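Local coordinates for protein polyporopepsin (Irpex lacteus, PDB 1WKR) that cleaves peptide bonds as a pepsin-like aspartic endopeptidase of broad specificity and has milk-clotting activity, at residues Tyr46-Asp57 / Gly70-Thr78; Phe265-Arg276 / Leu329-Asn340. One frame throughout, in Å; residues are numbered along the deposited sequence.

Contact 1: residues Tyr46-Asp57 / Gly70-Thr78; sequences YVKTSTSSATSD and GTEYTDTVT. With SO4 (sulfate ion), chain D.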
loop_
_atom_site.group_PDB
_atom_site.type_symbol
_atom_site.label_atom_id
_atom_site.label_comp_id
_atom_site.label_asym_id
_atom_site.label_seq_id
_atom_site.Cartn_x
_atom_site.Cartn_y
_atom_site.Cartn_z
ATOM N N TYR A 46 -2.433 -24.041 3.889
ATOM C CA TYR A 46 -1.317 -24.220 2.935
ATOM C C TYR A 46 -1.397 -25.631 2.333
ATOM O O TYR A 46 -1.263 -26.623 3.050
ATOM C CB TYR A 46 -0.003 -24.056 3.649
ATOM C CG TYR A 46 1.254 -24.189 2.825
ATOM C CD1 TYR A 46 1.313 -23.775 1.497
ATOM C CD2 TYR A 46 2.413 -24.693 3.413
ATOM C CE1 TYR A 46 2.490 -23.888 0.766
ATOM C CE2 TYR A 46 3.580 -24.794 2.690
ATOM C CZ TYR A 46 3.601 -24.391 1.417
ATOM O OH TYR A 46 4.841 -24.481 0.746
ATOM N N VAL A 47 -1.560 -25.697 1.031
ATOM C CA VAL A 47 -1.600 -27.006 0.300
ATOM C C VAL A 47 -0.196 -27.323 -0.121
ATOM O O VAL A 47 0.421 -26.603 -0.989
ATOM C CB VAL A 47 -2.516 -26.890 -0.850
ATOM C CG1 VAL A 47 -2.528 -28.257 -1.599
ATOM C CG2 VAL A 47 -3.958 -26.563 -0.333
ATOM N N LYS A 48 0.423 -28.346 0.439
ATOM C CA LYS A 48 1.815 -28.708 0.212
ATOM C C LYS A 48 1.909 -29.647 -0.964
ATOM O O LYS A 48 1.292 -30.743 -1.017
ATOM C CB LYS A 48 2.381 -29.383 1.456
ATOM C CG LYS A 48 2.478 -28.340 2.583
ATOM C CD LYS A 48 3.146 -29.010 3.833
ATOM C CE LYS A 48 3.258 -27.990 4.990
ATOM N NZ LYS A 48 3.898 -28.667 6.172
ATOM N N THR A 49 2.672 -29.270 -1.981
ATOM C CA THR A 49 2.905 -30.059 -3.164
ATOM C C THR A 49 4.367 -30.314 -3.267
ATOM O O THR A 49 5.180 -29.977 -2.426
ATOM C CB THR A 49 2.419 -29.310 -4.428
ATOM O OG1 THR A 49 3.238 -28.104 -4.605
ATOM C CG2 THR A 49 0.974 -28.901 -4.312
ATOM N N SER A 50 4.775 -30.940 -4.434
ATOM C CA SER A 50 6.145 -31.340 -4.517
ATOM C C SER A 50 7.175 -30.220 -4.607
ATOM O O SER A 50 8.325 -30.367 -4.303
ATOM C CB SER A 50 6.374 -32.184 -5.816
ATOM O OG SER A 50 6.166 -31.399 -6.977
ATOM N N THR A 51 6.674 -28.981 -4.903
ATOM C CA THR A 51 7.578 -27.829 -4.975
ATOM C C THR A 51 7.740 -27.145 -3.556
ATOM O O THR A 51 8.545 -26.230 -3.454
ATOM C CB THR A 51 7.048 -26.796 -5.937
ATOM O OG1 THR A 51 5.692 -26.505 -5.724
ATOM C CG2 THR A 51 7.176 -27.309 -7.440
ATOM N N SER A 52 6.983 -27.568 -2.588
ATOM C CA SER A 52 7.139 -27.039 -1.192
ATOM C C SER A 52 8.393 -27.635 -0.568
ATOM O O SER A 52 8.528 -28.905 -0.607
ATOM C CB SER A 52 5.888 -27.418 -0.405
ATOM O OG SER A 52 6.033 -26.943 0.946
ATOM N N SER A 53 9.182 -26.870 0.093
ATOM C CA SER A 53 10.337 -27.352 0.858
ATOM C C SER A 53 10.454 -26.612 2.130
ATOM O O SER A 53 10.253 -25.387 2.238
ATOM C CB SER A 53 11.639 -27.042 0.047
ATOM O OG SER A 53 11.633 -27.890 -1.152
ATOM N N ALA A 54 10.791 -27.360 3.158
ATOM C CA ALA A 54 11.047 -26.757 4.447
ATOM C C ALA A 54 12.283 -26.051 4.539
ATOM O O ALA A 54 13.156 -26.009 3.628
ATOM C CB ALA A 54 11.245 -27.961 5.439
ATOM N N THR A 55 12.230 -24.898 5.474
ATOM C CA THR A 55 13.478 -24.285 5.814
ATOM C C THR A 55 13.757 -24.504 7.329
ATOM O O THR A 55 13.023 -25.122 7.965
ATOM C CB THR A 55 13.529 -22.774 5.518
ATOM O OG1 THR A 55 12.710 -22.071 6.533
ATOM C CG2 THR A 55 12.960 -22.418 4.174
ATOM N N SER A 56 14.935 -23.937 7.749
ATOM C CA SER A 56 15.260 -24.094 9.173
ATOM C C SER A 56 14.658 -23.035 10.064
ATOM O O SER A 56 14.834 -23.009 11.273
ATOM C CB SER A 56 16.756 -23.921 9.296
ATOM O OG SER A 56 17.222 -22.711 8.913
ATOM N N ASP A 57 13.807 -22.124 9.491
ATOM C CA ASP A 57 13.362 -20.915 10.221
ATOM C C ASP A 57 11.894 -20.874 10.474
ATOM O O ASP A 57 11.037 -21.262 9.659
ATOM C CB ASP A 57 13.713 -19.694 9.378
ATOM C CG ASP A 57 15.191 -19.479 9.261
ATOM O OD1 ASP A 57 15.899 -19.401 10.335
ATOM O OD2 ASP A 57 15.707 -19.347 8.146
ATOM N N GLY A 70 4.666 -17.873 12.106
ATOM C CA GLY A 70 4.560 -19.257 11.578
ATOM C C GLY A 70 5.911 -19.789 11.208
ATOM O O GLY A 70 6.913 -19.558 11.852
ATOM N N THR A 71 5.896 -20.506 10.078
ATOM C CA THR A 71 7.114 -21.241 9.615
ATOM C C THR A 71 7.380 -20.789 8.162
ATOM O O THR A 71 6.429 -20.579 7.403
ATOM C CB THR A 71 6.795 -22.738 9.610
ATOM O OG1 THR A 71 6.717 -23.139 11.015
ATOM C CG2 THR A 71 7.852 -23.585 8.993
ATOM N N GLU A 72 8.671 -20.651 7.862
ATOM C CA GLU A 72 9.102 -20.255 6.501
ATOM C C GLU A 72 9.299 -21.465 5.634
ATOM O O GLU A 72 9.988 -22.456 6.077
ATOM C CB GLU A 72 10.339 -19.407 6.590
ATOM C CG GLU A 72 10.683 -18.616 5.335
ATOM C CD GLU A 72 9.754 -17.429 5.116
ATOM O OE1 GLU A 72 8.946 -17.034 5.956
ATOM O OE2 GLU A 72 9.897 -16.768 3.982
ATOM N N TYR A 73 8.859 -21.460 4.419
ATOM C CA TYR A 73 9.021 -22.501 3.387
ATOM C C TYR A 73 9.580 -21.878 2.154
ATOM O O TYR A 73 9.529 -20.664 1.984
ATOM C CB TYR A 73 7.666 -23.106 3.065
ATOM C CG TYR A 73 7.026 -23.927 4.139
ATOM C CD1 TYR A 73 6.338 -23.343 5.168
ATOM C CD2 TYR A 73 7.176 -25.335 4.157
ATOM C CE1 TYR A 73 5.732 -24.096 6.186
ATOM C CE2 TYR A 73 6.570 -26.108 5.193
ATOM C CZ TYR A 73 5.876 -25.441 6.150
ATOM O OH TYR A 73 5.327 -26.239 7.161
ATOM N N THR A 74 10.042 -22.693 1.181
ATOM C CA THR A 74 10.172 -22.258 -0.190
ATOM C C THR A 74 9.136 -22.955 -1.028
ATOM O O THR A 74 8.743 -24.128 -0.738
ATOM C CB THR A 74 11.553 -22.346 -0.739
ATOM O OG1 THR A 74 11.949 -23.760 -0.740
ATOM C CG2 THR A 74 12.583 -21.602 0.036
ATOM N N ASP A 75 8.676 -22.340 -2.088
ATOM C CA ASP A 75 7.675 -22.926 -2.954
ATOM C C ASP A 75 7.634 -22.173 -4.284
ATOM O O ASP A 75 8.274 -21.082 -4.416
ATOM C CB ASP A 75 6.278 -22.898 -2.271
ATOM C CG ASP A 75 5.433 -24.103 -2.664
ATOM O OD1 ASP A 75 5.487 -24.557 -3.798
ATOM O OD2 ASP A 75 4.569 -24.509 -1.836
ATOM N N THR A 76 6.948 -22.702 -5.257
ATOM C CA THR A 76 6.782 -22.039 -6.563
ATOM C C THR A 76 5.603 -21.116 -6.447
ATOM O O THR A 76 4.484 -21.528 -6.098
ATOM C CB THR A 76 6.558 -23.075 -7.642
ATOM O OG1 THR A 76 7.794 -23.800 -7.773
ATOM C CG2 THR A 76 6.275 -22.439 -9.000
ATOM N N VAL A 77 5.815 -19.846 -6.784
ATOM C CA VAL A 77 4.756 -18.797 -6.724
ATOM C C VAL A 77 4.472 -18.306 -8.100
ATOM O O VAL A 77 5.437 -17.972 -8.866
ATOM C CB VAL A 77 5.295 -17.664 -5.812
ATOM C CG1 VAL A 77 4.420 -16.422 -5.914
ATOM C CG2 VAL A 77 5.353 -18.190 -4.364
ATOM N N THR A 78 3.208 -18.166 -8.455
ATOM C CA THR A 78 2.781 -17.687 -9.789
ATOM C C THR A 78 1.993 -16.420 -9.645
ATOM O O THR A 78 1.080 -16.313 -8.818
ATOM C CB THR A 78 1.860 -18.758 -10.447
ATOM O OG1 THR A 78 2.598 -20.045 -10.515
ATOM C CG2 THR A 78 1.553 -18.430 -11.828
HETATM S S SO4 D . 4.453 -23.191 13.636
HETATM O O1 SO4 D . 3.694 -24.644 13.382
HETATM O O2 SO4 D . 4.447 -22.544 12.285
HETATM O O3 SO4 D . 3.641 -22.453 14.535
HETATM O O4 SO4 D . 5.775 -23.360 14.094
HETATM O O HOH W 1 2.877 -26.430 -2.424
HETATM O O HOH W 2 9.827 -24.195 -5.878
HETATM O O HOH W 3 10.954 -25.131 -2.898
HETATM O O HOH W 4 13.940 -24.652 1.088
HETATM O O HOH W 5 9.880 -25.150 7.028
#
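Tyr46 meets Tyr73 in a T-shaped (edge-to-face) stack: its CE2 sits over the centre of the Tyr73 ring, with centroids 5.1 Å apart and planes at 64°. The same tyrosine reaches on to Asp75, and its OH donates to OD2 at 2.6 Å on the anti side, 22° out of the carboxylate plane. A chi1 of -179° swings its ring out to touch both partners. The other carboxylate oxygen, Asp75 OD1, accepts from Thr51 OG1 at 2.7 Å and also from the backbone N of Thr76. A water donating to OD2 links it to Val47 O and Thr49 OG1; the latter is held in turn by Ser22 N. At the far end of Tyr73, the extended Lys48 chain brings NZ to the phenol OH at 3.0 Å. Were Tyr73 an alanine, the Tyr46 edge would probably lose its aromatic face and Lys48 NZ this acceptor. Antiparallel pairing fixes the backbones, with Ser53 and Thr74 exchanging two N-H to O bonds, each 2.9 Å. Farther along, Thr55 OG1 accepts from Asp57 N, an ST turn, and donates to Glu72 O from above the carbonyl plane; past this corner Asp57 O takes Glu72 N as the pairing resumes. With several donors converging on the buried Asp75, its side chain is probably kept ionised, a polar centre fastening the 46-52 loop to strand 67-79 at the surface of the N-terminal lobe.

Contact 2: residues Phe265-Arg276 / Leu329-Asn340; sequences FELTANAQIWPR and LATTSFTTATSN. With SO4 (sulfate ion), chain I.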
loop_
_atom_site.group_PDB
_atom_site.type_symbol
_atom_site.label_atom_id
_atom_site.label_comp_id
_atom_site.label_asym_id
_atom_site.label_seq_id
_atom_site.Cartn_x
_atom_site.Cartn_y
_atom_site.Cartn_z
ATOM N N PHE A 265 1.220 17.422 -6.732
ATOM C CA PHE A 265 0.162 16.404 -6.915
ATOM C C PHE A 265 -1.048 16.845 -6.153
ATOM O O PHE A 265 -0.953 17.098 -4.906
ATOM C CB PHE A 265 0.676 15.055 -6.461
ATOM C CG PHE A 265 1.812 14.541 -7.346
ATOM C CD1 PHE A 265 1.519 13.880 -8.511
ATOM C CD2 PHE A 265 3.133 14.877 -7.037
ATOM C CE1 PHE A 265 2.556 13.441 -9.359
ATOM C CE2 PHE A 265 4.134 14.460 -7.900
ATOM C CZ PHE A 265 3.856 13.739 -9.051
ATOM N N GLU A 266 -2.198 16.945 -6.787
ATOM C CA GLU A 266 -3.396 17.519 -6.194
ATOM C C GLU A 266 -4.383 16.440 -5.805
ATOM O O GLU A 266 -4.972 15.759 -6.693
ATOM C CB GLU A 266 -4.003 18.479 -7.184
ATOM C CG GLU A 266 -5.261 19.173 -6.600
ATOM C CD GLU A 266 -5.882 20.188 -7.464
ATOM O OE1 GLU A 266 -5.297 20.603 -8.560
ATOM O OE2 GLU A 266 -6.955 20.721 -7.120
ATOM N N LEU A 267 -4.544 16.220 -4.513
ATOM C CA LEU A 267 -5.561 15.297 -3.965
ATOM C C LEU A 267 -6.839 16.131 -3.739
ATOM O O LEU A 267 -6.950 16.960 -2.809
ATOM C CB LEU A 267 -5.043 14.677 -2.670
ATOM C CG LEU A 267 -5.874 13.508 -2.144
ATOM C CD1 LEU A 267 -5.677 12.241 -2.993
ATOM C CD2 LEU A 267 -5.519 13.214 -0.688
ATOM N N THR A 268 -7.796 15.942 -4.638
ATOM C CA THR A 268 -8.970 16.851 -4.653
ATOM C C THR A 268 -9.884 16.589 -3.485
ATOM O O THR A 268 -9.750 15.601 -2.748
ATOM C CB THR A 268 -9.763 16.645 -5.965
ATOM O OG1 THR A 268 -10.231 15.268 -5.964
ATOM C CG2 THR A 268 -8.927 16.903 -7.221
ATOM N N ALA A 269 -10.859 17.501 -3.321
ATOM C CA ALA A 269 -11.879 17.313 -2.291
ATOM C C ALA A 269 -12.527 15.955 -2.400
ATOM O O ALA A 269 -12.638 15.223 -1.370
ATOM C CB ALA A 269 -12.941 18.411 -2.406
ATOM N N ASN A 270 -12.930 15.520 -3.585
ATOM C CA ASN A 270 -13.613 14.248 -3.677
ATOM C C ASN A 270 -12.665 13.073 -3.300
ATOM O O ASN A 270 -13.094 12.059 -2.721
ATOM C CB ASN A 270 -14.172 14.006 -5.084
ATOM C CG ASN A 270 -15.079 12.799 -5.123
ATOM O OD1 ASN A 270 -14.727 11.737 -5.620
ATOM N ND2 ASN A 270 -16.330 13.000 -4.646
ATOM N N ALA A 271 -11.382 13.224 -3.671
ATOM C CA ALA A 271 -10.388 12.187 -3.329
ATOM C C ALA A 271 -10.169 12.095 -1.838
ATOM O O ALA A 271 -9.617 11.076 -1.358
ATOM C CB ALA A 271 -9.059 12.532 -3.995
ATOM N N GLN A 272 -10.522 13.121 -1.061
ATOM C CA GLN A 272 -10.324 13.126 0.399
ATOM C C GLN A 272 -11.428 12.464 1.157
ATOM O O GLN A 272 -11.340 12.384 2.381
ATOM C CB GLN A 272 -10.166 14.572 0.889
ATOM C CG GLN A 272 -8.796 15.181 0.519
ATOM C CD GLN A 272 -8.770 16.661 0.809
ATOM O OE1 GLN A 272 -8.886 17.088 1.964
ATOM N NE2 GLN A 272 -8.673 17.462 -0.211
ATOM N N ILE A 273 -12.468 11.968 0.470
ATOM C CA ILE A 273 -13.637 11.383 1.170
ATOM C C ILE A 273 -13.770 9.917 0.836
ATOM O O ILE A 273 -13.368 9.438 -0.231
ATOM C CB ILE A 273 -14.960 12.179 0.914
ATOM C CG1 ILE A 273 -15.608 11.804 -0.426
ATOM C CG2 ILE A 273 -14.684 13.664 1.086
ATOM C CD1 ILE A 273 -16.945 12.487 -0.646
ATOM N N TRP A 274 -14.371 9.150 1.791
ATOM C CA TRP A 274 -14.710 7.759 1.586
ATOM C C TRP A 274 -15.836 7.650 0.548
ATOM O O TRP A 274 -16.718 8.563 0.551
ATOM C CB TRP A 274 -15.128 7.148 2.931
ATOM C CG TRP A 274 -15.461 5.705 2.906
ATOM C CD1 TRP A 274 -16.645 5.132 2.674
ATOM C CD2 TRP A 274 -14.516 4.614 3.070
ATOM N NE1 TRP A 274 -16.550 3.741 2.660
ATOM C CE2 TRP A 274 -15.253 3.434 2.891
ATOM C CE3 TRP A 274 -13.146 4.529 3.281
ATOM C CZ2 TRP A 274 -14.647 2.107 2.945
ATOM C CZ3 TRP A 274 -12.540 3.278 3.421
ATOM C CH2 TRP A 274 -13.268 2.097 3.186
ATOM N N PRO A 275 -15.864 6.667 -0.308
ATOM C CA PRO A 275 -16.976 6.549 -1.288
ATOM C C PRO A 275 -18.321 6.471 -0.584
ATOM O O PRO A 275 -18.618 5.513 0.147
ATOM C CB PRO A 275 -16.634 5.251 -2.038
ATOM C CG PRO A 275 -15.656 4.490 -1.193
ATOM C CD PRO A 275 -14.871 5.593 -0.499
ATOM N N ARG A 276 -19.151 7.511 -0.796
ATOM C CA ARG A 276 -20.347 7.652 0.021
ATOM C C ARG A 276 -21.395 6.558 -0.207
ATOM O O ARG A 276 -22.096 6.199 0.774
ATOM C CB ARG A 276 -20.976 9.009 -0.211
ATOM C CG ARG A 276 -20.153 10.118 0.434
ATOM C CD ARG A 276 -20.630 11.512 0.094
ATOM N NE ARG A 276 -20.245 11.865 -1.292
ATOM C CZ ARG A 276 -20.358 13.109 -1.785
ATOM N NH1 ARG A 276 -20.960 14.073 -1.088
ATOM N NH2 ARG A 276 -19.839 13.391 -2.970
ATOM N N LEU A 329 5.664 8.837 -9.340
ATOM C CA LEU A 329 4.229 9.117 -9.249
ATOM C C LEU A 329 3.774 9.837 -10.486
ATOM O O LEU A 329 4.523 10.658 -11.078
ATOM C CB LEU A 329 3.915 9.972 -8.009
ATOM C CG LEU A 329 2.672 9.881 -7.373
ATOM C CD1 LEU A 329 2.466 8.527 -6.592
ATOM C CD2 LEU A 329 2.348 11.002 -6.381
ATOM N N ALA A 330 2.526 9.571 -10.874
ATOM C CA ALA A 330 1.880 10.252 -12.022
ATOM C C ALA A 330 0.417 10.374 -11.734
ATOM O O ALA A 330 -0.208 9.571 -10.978
ATOM C CB ALA A 330 2.090 9.487 -13.327
ATOM N N THR A 331 -0.225 11.404 -12.309
ATOM C CA THR A 331 -1.667 11.492 -12.399
ATOM C C THR A 331 -2.229 10.345 -13.220
ATOM O O THR A 331 -1.508 9.646 -13.917
ATOM C CB THR A 331 -2.102 12.841 -12.990
ATOM O OG1 THR A 331 -1.445 13.024 -14.278
ATOM C CG2 THR A 331 -1.701 14.058 -12.107
ATOM N N THR A 332 -3.541 10.192 -13.131
ATOM C CA THR A 332 -4.282 9.190 -13.927
ATOM C C THR A 332 -5.566 9.858 -14.430
ATOM O O THR A 332 -5.946 10.963 -13.999
ATOM C CB THR A 332 -4.612 7.941 -13.106
ATOM O OG1 THR A 332 -5.777 8.248 -12.296
ATOM C CG2 THR A 332 -3.483 7.534 -12.166
ATOM N N SER A 333 -6.265 9.117 -15.265
ATOM C CA SER A 333 -7.580 9.600 -15.723
ATOM C C SER A 333 -8.562 9.685 -14.576
ATOM O O SER A 333 -9.630 10.318 -14.780
ATOM C CB SER A 333 -8.109 8.674 -16.790
ATOM O OG SER A 333 -8.452 7.383 -16.229
ATOM N N PHE A 334 -8.307 9.128 -13.411
ATOM C CA PHE A 334 -9.224 9.185 -12.253
ATOM C C PHE A 334 -8.734 10.195 -11.218
ATOM O O PHE A 334 -9.453 10.346 -10.206
ATOM C CB PHE A 334 -9.343 7.781 -11.622
ATOM C CG PHE A 334 -9.956 6.795 -12.538
ATOM C CD1 PHE A 334 -11.332 6.715 -12.613
ATOM C CD2 PHE A 334 -9.204 5.906 -13.297
ATOM C CE1 PHE A 334 -11.961 5.745 -13.529
ATOM C CE2 PHE A 334 -9.799 4.989 -14.160
ATOM C CZ PHE A 334 -11.130 4.951 -14.293
ATOM N N THR A 335 -7.615 10.892 -11.381
ATOM C CA THR A 335 -7.205 11.815 -10.347
ATOM C C THR A 335 -8.319 12.803 -10.021
ATOM O O THR A 335 -8.576 13.107 -8.845
ATOM C CB THR A 335 -5.957 12.568 -10.800
ATOM O OG1 THR A 335 -4.907 11.603 -11.055
ATOM C CG2 THR A 335 -5.456 13.550 -9.735
ATOM N N THR A 336 -8.999 13.302 -11.023
ATOM C CA THR A 336 -10.073 14.290 -10.834
ATOM C C THR A 336 -11.467 13.637 -10.806
ATOM O O THR A 336 -12.460 14.412 -10.931
ATOM C CB THR A 336 -10.008 15.406 -11.923
ATOM O OG1 THR A 336 -10.184 14.789 -13.153
ATOM C CG2 THR A 336 -8.663 16.136 -11.888
ATOM N N ALA A 337 -11.604 12.370 -10.558
ATOM C CA ALA A 337 -12.918 11.764 -10.460
ATOM C C ALA A 337 -13.727 12.360 -9.343
ATOM O O ALA A 337 -13.234 12.897 -8.344
ATOM C CB ALA A 337 -12.788 10.265 -10.237
ATOM N N THR A 338 -15.063 12.296 -9.491
ATOM C CA THR A 338 -16.002 12.786 -8.454
ATOM C C THR A 338 -16.891 11.664 -8.042
ATOM O O THR A 338 -18.036 11.920 -7.572
ATOM C CB THR A 338 -16.788 14.018 -8.967
ATOM O OG1 THR A 338 -17.647 13.609 -10.050
ATOM C CG2 THR A 338 -15.887 15.118 -9.397
ATOM N N SER A 339 -16.463 10.396 -8.148
ATOM C CA SER A 339 -17.358 9.257 -7.889
ATOM C C SER A 339 -17.583 8.964 -6.412
ATOM O O SER A 339 -18.510 8.244 -6.060
ATOM C CB SER A 339 -16.853 8.031 -8.601
ATOM O OG SER A 339 -15.486 7.768 -8.262
ATOM N N ASN A 340 -16.693 9.433 -5.493
ATOM C CA ASN A 340 -16.943 9.269 -4.068
ATOM C C ASN A 340 -18.134 10.101 -3.592
ATOM O O ASN A 340 -18.401 11.155 -4.230
ATOM C CB ASN A 340 -15.687 9.593 -3.227
ATOM C CG ASN A 340 -14.518 8.676 -3.457
ATOM O OD1 ASN A 340 -14.673 7.506 -3.754
ATOM N ND2 ASN A 340 -13.322 9.227 -3.315
ATOM O OXT ASN A 340 -18.712 9.738 -2.573
HETATM S S SO4 I . -9.244 15.778 -16.444
HETATM O O1 SO4 I . -7.942 16.216 -17.362
HETATM O O2 SO4 I . -8.964 14.215 -15.918
HETATM O O3 SO4 I . -9.386 16.785 -15.211
HETATM O O4 SO4 I . -10.543 15.591 -17.199
HETATM O O HOH W 6 -7.023 13.801 -6.539
HETATM O O HOH W 7 -12.115 15.458 -8.029
#
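The C-terminal carboxylate of this pepsin-like fold docks into the C-terminal lobe, where Asn340 packs against the 3-10 turn 270-272 and the loop after it. Arg276 grips the carboxylate side-on, NE to OXT as a salt bridge and NH2 to O, both at 2.9 Å and nearly in the guanidinium plane. Its backbone N also donates to OXT, giving that oxygen two donors from one residue. The two asparagines are reciprocally bonded: Asn270 ND2 donates to Asn340 O at 2.8 Å, Asn340 N reaches a lone pair of Asn270 OD1 at 3.0 Å, and Asn340 ND2 returns to Asn270 O at 2.9 Å. The Asn270 amide is directed at the terminus by placing CG opposite the backbone N (chi1 -170°); Tyr250 and Arg315 supply further partners for that amide. Midway the segments are bridged by water, one molecule donating to both Glu266 O and Thr335 O while accepting from Thr268 N. At the strand end the contact turns apolar, and the side chain of Leu329 is about 11 Å from that of the active-site Asp212; Leu329 CD2 makes a CH-pi contact over the Phe265 ring, 3.7 Å from its centroid and 12° off the normal.

In the fold
Followed from the N terminus, the chain closes contact 1 first: 46-57 folds back on 70-78 across twelve intervening residues, within the beta hairpin of strands 57-62 and 67-79, which corresponds to the flap of pepsin-like proteases. Contact 2 closes later and over a longer span, with 52 residues between 265-276 and 329-340, bringing the last residues back to the C-terminal lobe. The two loops are in series, neither nesting nor crossing. The centres of contact 1 and contact 2 lie about 40 Å apart, on opposite sides of the chain's centre. Contact 1 ties a surface loop to strand 67-79, whereas contact 2 joins the end of strand 263-267 and its following turn to strand 326-331 and the tail after it.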